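Local atomic coordinates of esterase (Staphylococcus aureus subsp. aureus USA300_TCH1516, PDB entry 3D7R), a protein that is a putative esterase of the alpha/beta-hydrolase fold, probably hydrolysing ester bonds of substrates not yet identified. Residues Ala108-Pro113 with Tyr135-Glu140; Ile202-Leu207 with Arg245-Asn250; Leu207-Ile212 with His270-Leu275. All blocks are in the same frame, centred on the assembly; numbering follows the deposited sequence.

Contact 1: residues Ala108-Pro113 with Tyr135-Glu140; sequences ALQPSP and YPKTPE. With DMS (dimethyl sulfoxide), chain I.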
loop_
_atom_site.group_PDB
_atom_site.type_symbol
_atom_site.label_atom_id
_atom_site.label_comp_id
_atom_site.label_asym_id
_atom_site.label_seq_id
_atom_site.Cartn_x
_atom_site.Cartn_y
_atom_site.Cartn_z
ATOM N N ALA A 108 -5.804 -8.395 5.098
ATOM C CA ALA A 108 -6.852 -9.419 5.164
ATOM C C ALA A 108 -7.389 -9.778 3.779
ATOM O O ALA A 108 -7.794 -10.931 3.535
ATOM C CB ALA A 108 -8.013 -8.936 6.053
ATOM N N LEU A 109 -7.442 -8.772 2.902
ATOM C CA LEU A 109 -7.887 -8.929 1.516
ATOM C C LEU A 109 -6.717 -9.154 0.566
ATOM O O LEU A 109 -5.633 -8.628 0.769
ATOM C CB LEU A 109 -8.631 -7.669 1.051
ATOM C CG LEU A 109 -9.907 -7.306 1.811
ATOM C CD1 LEU A 109 -10.440 -5.967 1.294
ATOM C CD2 LEU A 109 -10.953 -8.421 1.659
ATOM N N GLN A 110 -6.960 -9.922 -0.484
ATOM C CA GLN A 110 -5.994 -10.101 -1.552
ATOM C C GLN A 110 -6.149 -8.932 -2.535
ATOM O O GLN A 110 -7.047 -8.070 -2.341
ATOM C CB GLN A 110 -6.223 -11.456 -2.245
ATOM C CG GLN A 110 -6.024 -12.676 -1.350
ATOM C CD GLN A 110 -4.567 -12.929 -0.927
ATOM O OE1 GLN A 110 -3.787 -12.002 -0.699
ATOM N NE2 GLN A 110 -4.221 -14.205 -0.772
ATOM N N PRO A 111 -5.269 -8.851 -3.566
ATOM C CA PRO A 111 -5.443 -7.753 -4.511
ATOM C C PRO A 111 -6.802 -7.730 -5.210
ATOM O O PRO A 111 -7.345 -8.770 -5.590
ATOM C CB PRO A 111 -4.325 -7.977 -5.538
ATOM C CG PRO A 111 -3.287 -8.743 -4.788
ATOM C CD PRO A 111 -4.086 -9.664 -3.902
ATOM N N SER A 112 -7.318 -6.517 -5.360
ATOM C CA SER A 112 -8.524 -6.230 -6.114
ATOM C C SER A 112 -8.233 -6.406 -7.591
ATOM O O SER A 112 -7.098 -6.231 -7.999
ATOM C CB SER A 112 -8.888 -4.764 -5.860
ATOM O OG SER A 112 -9.931 -4.373 -6.701
ATOM N N PRO A 113 -9.259 -6.717 -8.411
ATOM C CA PRO A 113 -9.057 -6.668 -9.859
ATOM C C PRO A 113 -8.630 -5.273 -10.332
ATOM O O PRO A 113 -7.946 -5.160 -11.359
ATOM C CB PRO A 113 -10.439 -7.029 -10.428
ATOM C CG PRO A 113 -11.389 -6.831 -9.302
ATOM C CD PRO A 113 -10.632 -7.129 -8.060
ATOM N N TYR A 135 1.696 -11.439 -0.121
ATOM C CA TYR A 135 2.316 -11.616 1.200
ATOM C C TYR A 135 1.299 -12.213 2.172
ATOM O O TYR A 135 0.088 -12.099 1.945
ATOM C CB TYR A 135 2.856 -10.263 1.710
ATOM C CG TYR A 135 1.807 -9.159 1.700
ATOM C CD1 TYR A 135 0.855 -9.061 2.727
ATOM C CD2 TYR A 135 1.752 -8.222 0.658
ATOM C CE1 TYR A 135 -0.106 -8.070 2.713
ATOM C CE2 TYR A 135 0.774 -7.221 0.634
ATOM C CZ TYR A 135 -0.154 -7.165 1.661
ATOM O OH TYR A 135 -1.125 -6.183 1.676
ATOM N N PRO A 136 1.773 -12.910 3.227
ATOM C CA PRO A 136 0.849 -13.539 4.186
ATOM C C PRO A 136 -0.199 -12.581 4.758
ATOM O O PRO A 136 0.105 -11.427 5.111
ATOM C CB PRO A 136 1.784 -14.019 5.305
ATOM C CG PRO A 136 3.080 -14.340 4.576
ATOM C CD PRO A 136 3.185 -13.211 3.553
ATOM N N LYS A 137 -1.427 -13.083 4.843
ATOM C CA LYS A 137 -2.573 -12.316 5.291
ATOM C C LYS A 137 -3.158 -12.851 6.572
ATOM O O LYS A 137 -3.129 -14.073 6.845
ATOM C CB LYS A 137 -3.695 -12.349 4.239
ATOM C CG LYS A 137 -3.329 -11.870 2.843
ATOM C CD LYS A 137 -2.718 -10.481 2.877
ATOM C CE LYS A 137 -2.673 -9.844 1.478
ATOM N NZ LYS A 137 -1.731 -10.598 0.508
ATOM N N THR A 138 -3.733 -11.929 7.341
ATOM C CA THR A 138 -4.579 -12.290 8.459
ATOM C C THR A 138 -5.954 -12.744 7.909
ATOM O O THR A 138 -6.328 -12.366 6.794
ATOM C CB THR A 138 -4.636 -11.122 9.513
ATOM O OG1 THR A 138 -4.440 -11.634 10.842
ATOM C CG2 THR A 138 -5.918 -10.257 9.434
ATOM N N PRO A 139 -6.737 -13.513 8.695
ATOM C CA PRO A 139 -6.548 -13.846 10.107
ATOM C C PRO A 139 -5.573 -14.981 10.415
ATOM O O PRO A 139 -5.243 -15.163 11.588
ATOM C CB PRO A 139 -7.959 -14.248 10.563
ATOM C CG PRO A 139 -8.556 -14.880 9.323
ATOM C CD PRO A 139 -7.993 -14.077 8.161
ATOM N N GLU A 140 -5.145 -15.754 9.417
ATOM C CA GLU A 140 -4.242 -16.889 9.706
ATOM C C GLU A 140 -2.811 -16.448 10.059
ATOM O O GLU A 140 -2.165 -16.986 10.963
ATOM C CB GLU A 140 -4.216 -17.889 8.547
ATOM C CG GLU A 140 -3.324 -19.102 8.823
ATOM C CD GLU A 140 -3.642 -20.299 7.937
ATOM O OE1 GLU A 140 -4.243 -20.122 6.853
ATOM O OE2 GLU A 140 -3.276 -21.432 8.331
HETATM S S DMS I . -13.012 -2.191 -5.850
HETATM O O DMS I . -11.272 -2.491 -5.624
HETATM C C1 DMS I . -13.220 -0.420 -6.183
HETATM C C2 DMS I . -13.543 -2.844 -7.458
HETATM O O HOH W 1 -4.025 -6.760 2.470
HETATM O O HOH W 2 -1.450 -14.746 1.014
#

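Contact 2: residues Ile202-Leu207 with Arg245-Asn250; sequences ILDATL and RISPIN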
loop_
_atom_site.group_PDB
_atom_site.type_symbol
_atom_site.label_atom_id
_atom_site.label_comp_id
_atom_site.label_asym_id
_atom_site.label_seq_id
_atom_site.Cartn_x
_atom_site.Cartn_y
_atom_site.Cartn_z
ATOM N N ILE A 202 -2.447 4.247 5.339
ATOM C CA ILE A 202 -3.110 4.292 6.641
ATOM C C ILE A 202 -1.989 4.391 7.688
ATOM O O ILE A 202 -1.535 3.384 8.243
ATOM C CB ILE A 202 -4.030 3.047 6.865
ATOM C CG1 ILE A 202 -5.129 2.974 5.799
ATOM C CG2 ILE A 202 -4.669 3.080 8.262
ATOM C CD1 ILE A 202 -5.839 1.591 5.779
ATOM N N LEU A 203 -1.516 5.616 7.910
ATOM C CA LEU A 203 -0.331 5.860 8.727
ATOM C C LEU A 203 -0.475 5.561 10.220
ATOM O O LEU A 203 0.512 5.245 10.895
ATOM C CB LEU A 203 0.163 7.293 8.500
ATOM C CG LEU A 203 0.605 7.506 7.036
ATOM C CD1 LEU A 203 0.719 8.977 6.680
ATOM C CD2 LEU A 203 1.913 6.772 6.738
ATOM N N ASP A 204 -1.702 5.666 10.730
ATOM C CA ASP A 204 -1.989 5.403 12.133
ATOM C C ASP A 204 -3.168 4.437 12.139
ATOM O O ASP A 204 -4.268 4.824 11.752
ATOM C CB ASP A 204 -2.325 6.735 12.831
ATOM C CG ASP A 204 -2.737 6.577 14.300
ATOM O OD1 ASP A 204 -2.820 5.443 14.819
ATOM O OD2 ASP A 204 -3.001 7.623 14.933
ATOM N N ALA A 205 -2.935 3.186 12.545
ATOM C CA ALA A 205 -3.974 2.154 12.494
ATOM C C ALA A 205 -5.121 2.359 13.493
ATOM O O ALA A 205 -6.164 1.712 13.381
ATOM C CB ALA A 205 -3.370 0.762 12.684
ATOM N N THR A 206 -4.922 3.225 14.486
ATOM C CA THR A 206 -5.972 3.499 15.473
ATOM C C THR A 206 -7.048 4.421 14.909
ATOM O O THR A 206 -8.200 4.380 15.367
ATOM C CB THR A 206 -5.436 4.177 16.742
ATOM O OG1 THR A 206 -4.929 5.472 16.404
ATOM C CG2 THR A 206 -4.328 3.352 17.387
ATOM N N LEU A 207 -6.661 5.241 13.925
ATOM C CA LEU A 207 -7.540 6.258 13.327
ATOM C C LEU A 207 -8.241 7.093 14.409
ATOM O O LEU A 207 -9.443 7.379 14.322
ATOM C CB LEU A 207 -8.547 5.621 12.341
ATOM C CG LEU A 207 -8.011 5.201 10.964
ATOM C CD1 LEU A 207 -8.944 4.201 10.284
ATOM C CD2 LEU A 207 -7.740 6.409 10.043
ATOM N N ARG A 245 5.706 -0.348 14.137
ATOM C CA ARG A 245 5.691 -1.253 12.981
ATOM C C ARG A 245 4.292 -1.357 12.356
ATOM O O ARG A 245 4.149 -1.666 11.165
ATOM C CB ARG A 245 6.213 -2.648 13.360
ATOM C CG ARG A 245 7.605 -2.673 14.008
ATOM C CD ARG A 245 7.808 -4.025 14.725
ATOM N NE ARG A 245 7.885 -5.056 13.713
ATOM C CZ ARG A 245 7.581 -6.341 13.866
ATOM N NH1 ARG A 245 7.142 -6.837 15.031
ATOM N NH2 ARG A 245 7.729 -7.129 12.820
ATOM N N ILE A 246 3.275 -1.106 13.171
ATOM C CA ILE A 246 1.864 -1.146 12.748
ATOM C C ILE A 246 1.383 0.235 12.275
ATOM O O ILE A 246 0.691 0.347 11.264
ATOM C CB ILE A 246 0.968 -1.621 13.909
ATOM C CG1 ILE A 246 1.358 -3.057 14.301
ATOM C CG2 ILE A 246 -0.521 -1.541 13.511
ATOM C CD1 ILE A 246 0.819 -3.487 15.621
ATOM N N SER A 247 1.760 1.269 13.023
ATOM C CA SER A 247 1.426 2.647 12.726
ATOM C C SER A 247 2.738 3.405 12.493
ATOM O O SER A 247 3.277 3.996 13.429
ATOM C CB SER A 247 0.646 3.250 13.898
ATOM O OG SER A 247 -0.636 2.653 14.007
ATOM N N PRO A 248 3.268 3.351 11.254
ATOM C CA PRO A 248 4.574 3.905 10.905
ATOM C C PRO A 248 4.687 5.438 11.039
ATOM O O PRO A 248 5.804 5.990 10.996
ATOM C CB PRO A 248 4.762 3.448 9.451
ATOM C CG PRO A 248 3.387 3.286 8.931
ATOM C CD PRO A 248 2.630 2.715 10.084
ATOM N N ILE A 249 3.562 6.119 11.264
ATOM C CA ILE A 249 3.621 7.545 11.637
ATOM C C ILE A 249 4.509 7.728 12.900
ATOM O O ILE A 249 5.104 8.801 13.105
ATOM C CB ILE A 249 2.211 8.134 11.889
ATOM C CG1 ILE A 249 2.253 9.674 11.857
ATOM C CG2 ILE A 249 1.588 7.536 13.198
ATOM C CD1 ILE A 249 0.880 10.324 11.578
ATOM N N ASN A 250 4.593 6.667 13.712
ATOM C CA ASN A 250 5.386 6.666 14.942
ATOM C C ASN A 250 6.817 6.145 14.724
ATOM O O ASN A 250 7.599 6.082 15.681
ATOM C CB ASN A 250 4.710 5.785 16.005
ATOM C CG ASN A 250 3.367 6.328 16.465
ATOM O OD1 ASN A 250 3.160 7.557 16.534
ATOM N ND2 ASN A 250 2.436 5.412 16.791
HETATM O O HOH W 3 -1.568 1.228 9.925
#

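Contact 3: residues Leu207-Ile212 with His270-Leu275; sequences LSNKDI and HPDMKL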
loop_
_atom_site.group_PDB
_atom_site.type_symbol
_atom_site.label_atom_id
_atom_site.label_comp_id
_atom_site.label_asym_id
_atom_site.label_seq_id
_atom_site.Cartn_x
_atom_site.Cartn_y
_atom_site.Cartn_z
ATOM N N LEU A 207 -6.661 5.241 13.925
ATOM C CA LEU A 207 -7.540 6.258 13.327
ATOM C C LEU A 207 -8.241 7.093 14.409
ATOM O O LEU A 207 -9.443 7.379 14.322
ATOM C CB LEU A 207 -8.547 5.621 12.341
ATOM C CG LEU A 207 -8.011 5.201 10.964
ATOM C CD1 LEU A 207 -8.944 4.201 10.284
ATOM C CD2 LEU A 207 -7.740 6.409 10.043
ATOM N N SER A 208 -7.455 7.488 15.411
ATOM C CA SER A 208 -7.938 8.197 16.592
ATOM C C SER A 208 -7.512 9.676 16.586
ATOM O O SER A 208 -7.807 10.395 17.527
ATOM C CB SER A 208 -7.390 7.529 17.858
ATOM O OG SER A 208 -5.974 7.664 17.903
ATOM N N ASN A 209 -6.812 10.111 15.536
ATOM C CA ASN A 209 -6.380 11.512 15.399
ATOM C C ASN A 209 -7.554 12.441 15.684
ATOM O O ASN A 209 -8.587 12.354 15.015
ATOM C CB ASN A 209 -5.840 11.762 13.978
ATOM C CG ASN A 209 -5.139 13.131 13.831
ATOM O OD1 ASN A 209 -5.556 14.123 14.427
ATOM N ND2 ASN A 209 -4.074 13.178 13.021
ATOM N N LYS A 210 -7.410 13.324 16.669
ATOM C CA LYS A 210 -8.545 14.162 17.083
ATOM C C LYS A 210 -8.950 15.167 15.989
ATOM O O LYS A 210 -10.024 15.759 16.041
ATOM C CB LYS A 210 -8.299 14.830 18.455
ATOM C CG LYS A 210 -7.066 15.762 18.514
ATOM C CD LYS A 210 -7.185 16.829 19.622
ATOM C CE LYS A 210 -5.834 17.489 19.899
ATOM N NZ LYS A 210 -5.133 17.932 18.632
ATOM N N ASP A 211 -8.097 15.335 14.983
ATOM C CA ASP A 211 -8.420 16.220 13.860
ATOM C C ASP A 211 -9.320 15.552 12.819
ATOM O O ASP A 211 -9.726 16.189 11.849
ATOM C CB ASP A 211 -7.152 16.784 13.204
ATOM C CG ASP A 211 -6.402 17.758 14.116
ATOM O OD1 ASP A 211 -7.056 18.580 14.799
ATOM O OD2 ASP A 211 -5.153 17.697 14.141
ATOM N N ILE A 212 -9.625 14.275 13.018
ATOM C CA ILE A 212 -10.638 13.607 12.198
ATOM C C ILE A 212 -12.036 14.024 12.692
ATOM O O ILE A 212 -12.504 13.581 13.731
ATOM C CB ILE A 212 -10.471 12.076 12.226
ATOM C CG1 ILE A 212 -9.101 11.679 11.655
ATOM C CG2 ILE A 212 -11.613 11.357 11.458
ATOM C CD1 ILE A 212 -8.703 10.225 12.012
ATOM N N HIS A 270 -6.624 11.549 6.074
ATOM C CA HIS A 270 -6.053 12.809 5.601
ATOM C C HIS A 270 -5.334 13.624 6.701
ATOM O O HIS A 270 -4.220 14.097 6.457
ATOM C CB HIS A 270 -7.058 13.638 4.782
ATOM C CG HIS A 270 -6.471 14.889 4.203
ATOM N ND1 HIS A 270 -6.456 16.090 4.886
ATOM C CD2 HIS A 270 -5.857 15.125 3.018
ATOM C CE1 HIS A 270 -5.868 17.010 4.142
ATOM N NE2 HIS A 270 -5.498 16.450 3.003
ATOM N N PRO A 271 -5.951 13.805 7.895
ATOM C CA PRO A 271 -5.173 14.427 8.978
ATOM C C PRO A 271 -3.828 13.760 9.273
ATOM O O PRO A 271 -2.843 14.474 9.464
ATOM C CB PRO A 271 -6.096 14.304 10.189
ATOM C CG PRO A 271 -7.472 14.398 9.578
ATOM C CD PRO A 271 -7.342 13.548 8.329
ATOM N N ASP A 272 -3.785 12.422 9.308
ATOM C CA ASP A 272 -2.525 11.692 9.488
ATOM C C ASP A 272 -1.509 11.925 8.380
ATOM O O ASP A 272 -0.311 12.034 8.645
ATOM C CB ASP A 272 -2.778 10.193 9.725
ATOM C CG ASP A 272 -3.430 9.934 11.086
ATOM O OD1 ASP A 272 -3.007 10.609 12.077
ATOM O OD2 ASP A 272 -4.378 9.097 11.167
HETATM N N MSE A 273 -1.971 12.007 7.136
HETATM C CA MSE A 273 -1.053 12.327 6.040
HETATM C C MSE A 273 -0.473 13.731 6.185
HETATM O O MSE A 273 0.722 13.934 5.943
HETATM C CB MSE A 273 -1.718 12.154 4.658
HETATM C CG MSE A 273 -2.127 10.708 4.362
HETATM SE SE MSE A 273 -2.808 10.595 2.540
HETATM C CE MSE A 273 -4.588 11.322 2.799
ATOM N N LYS A 274 -1.306 14.694 6.569
ATOM C CA LYS A 274 -0.813 16.061 6.781
ATOM C C LYS A 274 0.152 16.115 7.962
ATOM O O LYS A 274 1.156 16.828 7.911
ATOM C CB LYS A 274 -1.968 17.055 6.999
ATOM C CG LYS A 274 -2.877 17.283 5.758
ATOM C CD LYS A 274 -2.146 17.973 4.604
ATOM C CE LYS A 274 -2.284 19.481 4.667
ATOM N NZ LYS A 274 -1.437 20.111 3.607
ATOM N N LEU A 275 -0.158 15.367 9.024
ATOM C CA LEU A 275 0.740 15.269 10.185
ATOM C C LEU A 275 2.086 14.631 9.817
ATOM O O LEU A 275 3.164 15.147 10.171
ATOM C CB LEU A 275 0.080 14.486 11.318
ATOM C CG LEU A 275 0.919 14.253 12.586
ATOM C CD1 LEU A 275 1.490 15.577 13.163
ATOM C CD2 LEU A 275 0.083 13.522 13.628
HETATM O O HOH W 4 -5.292 8.416 13.493
#

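Contact 1: residues Ala108-Pro113 with Tyr135-Glu140
The carboxamide of Gln110 and the ring of Tyr135 are the flat groups here, and the ammonium of Lys137 serves both. Lys137 NZ stands 3.6 Å above one face of the Tyr135 ring, over its centre. It also donates to Gln110 OE1 at 2.8 Å, arriving in the carbonyl plane with a C=O...N angle of 159°. A second bond runs from Lys137 NZ to Tyr135 O, again 2.8 Å, on a lone pair, and a third partner is His103 NE2, so the buried charge is gripped on several sides. Bends at chi2 (-54°) and chi4 (-65°) fold the lysine chain back over its own segment to bring NZ there, and on the way Lys137 CE passes 3.3 Å from Leu109 O. One water joins Leu109 O to Tyr135 OH. The other end of the contact is backbone packing: Ala108 CA makes a CA-H...O contact with Thr138 O, 3.4 Å, the carbonyl oxygen of the cis peptide that leads into Pro139. His103 also stacks on Tyr135; it begins a His-Gly-Gly sequence like that of hormone-sensitive-lipase-type esterases, where this stretch helps form the oxyanion hole, and through its bond to His103 Lys137 ties the 135-140 loop to the start of that stretch. Further along, Ser112 caps helix 113-126 through Phe114 N. The two loops follow strands 98-102 and 129-133, which lie side by side in the sheet; helix 46-61 packs on Ala108, Gln110 and Lys137, and helix 225-236 meets Ala108 and Thr138.

Contact 2: residues Ile202-Leu207 with Arg245-Asn250
Ser247 OG is held by two backbone groups: it accepts from Ala205 N at 2.8 Å, with an N-H...O angle of 162°, and is also hydrogen-bonded to Leu241 O. Its chi1 of -68° sets the hydroxyl beside its own backbone N, facing the chain at Ala205. The second direct polar link is Ile249 N to Leu203 O, 3.2 Å, whose donor lies 26° off the carbonyl plane. Two carbons also press on that oxygen, Pro248 CD and Ile249 CG2, each 3.4 Å from Leu203 O. Beside it the two side chains meet at their roots, Leu203 CB lying 4.0 Å from Ile249 CB, while Ala205 CB packs on Ile246 CG2 at 3.8 Å. A water donating to both Ile202 O and Ile246 O adds a bridge. Asp204 stiffens its own loop: OD1 takes Thr206 N, making an Asx turn, and Thr206 OG1 at 2.6 Å, both from the same face of the carboxylate, within a type I turn ending at Leu207. The segments mark the two ends of the helical excursion between strands 195-199 and 259-264, so the contact ties the departing chain to the returning one. Helix 173-187 packs against Leu203 and Pro248; helix 270-282 packs on Leu203 and Ile249, and helix 225-236 on Ile246.

Contact 3: residues Leu207-Ile212 with His270-Leu275
Asn209 and Pro271 form the close-packed middle of this contact, whereas Asp211 and Leu275 lie on its solvent side and touch only lightly. With CG anti to the backbone N (chi1 -170°), the Asn209 amide reaches over the start of the helix, and ND2 donates to Asp272 OD1 at 2.9 Å. The bond is nearly straight, 166° at the hydrogen; it leaves in the plane of the amide but meets the carboxylate from above, 53° out of its plane. Alongside, Asn209 ND2 rests 3.7 Å from Pro271 CB, so one flat group both bonds and packs. The other carboxylate oxygen has a relay of its own: a water donates to Asp272 OD2 at 2.6 Å and accepts from Asn209 N, so backbone and side chain of one asparagine are tied to one aspartate. The amide is used at both ends, since Asn209 OD1 accepts from Asp211 N at 2.9 Å. This is an Asx turn within a type I beta turn from Asn209 to Ile212, placed against the first turn of helix 270-282, the helix that follows strand 259-264 in the alpha/beta-hydrolase order. Nearness to that helix's N-terminal end would probably favour a charged Asp272. Pro271 CG touches both Asp211 O and Ile212 CG1, 3.8 Å from the latter, the isoleucine crossing the ring at about a right angle. Toward solvent the contacts thin out: Asp211 CB comes to 4.0 Å from Pro271 CB, and Leu275 CD2 to 4.2 Å from Asn209 ND2.

Contact 1 closes first along the chain, joining the loops after strands 98-102 and 129-133; contacts 2 and 3 then interleave and share Leu207. Their centres lie only 10 Å apart, and they touch where Asp204 and Ile249 pack on Asp272. Contact 1 stands about 18 Å from contact 2 and 25 Å from contact 3, centre to centre, with no touch. Helix 225-236 nonetheless meets residues of all three, including Ala108, Ile246 and Leu207. All three gather loops and helices around the strands of one sheet: contacts 2 and 3 form one continuous packed region, while contact 1 stands apart, beside the His-Gly-Gly loop.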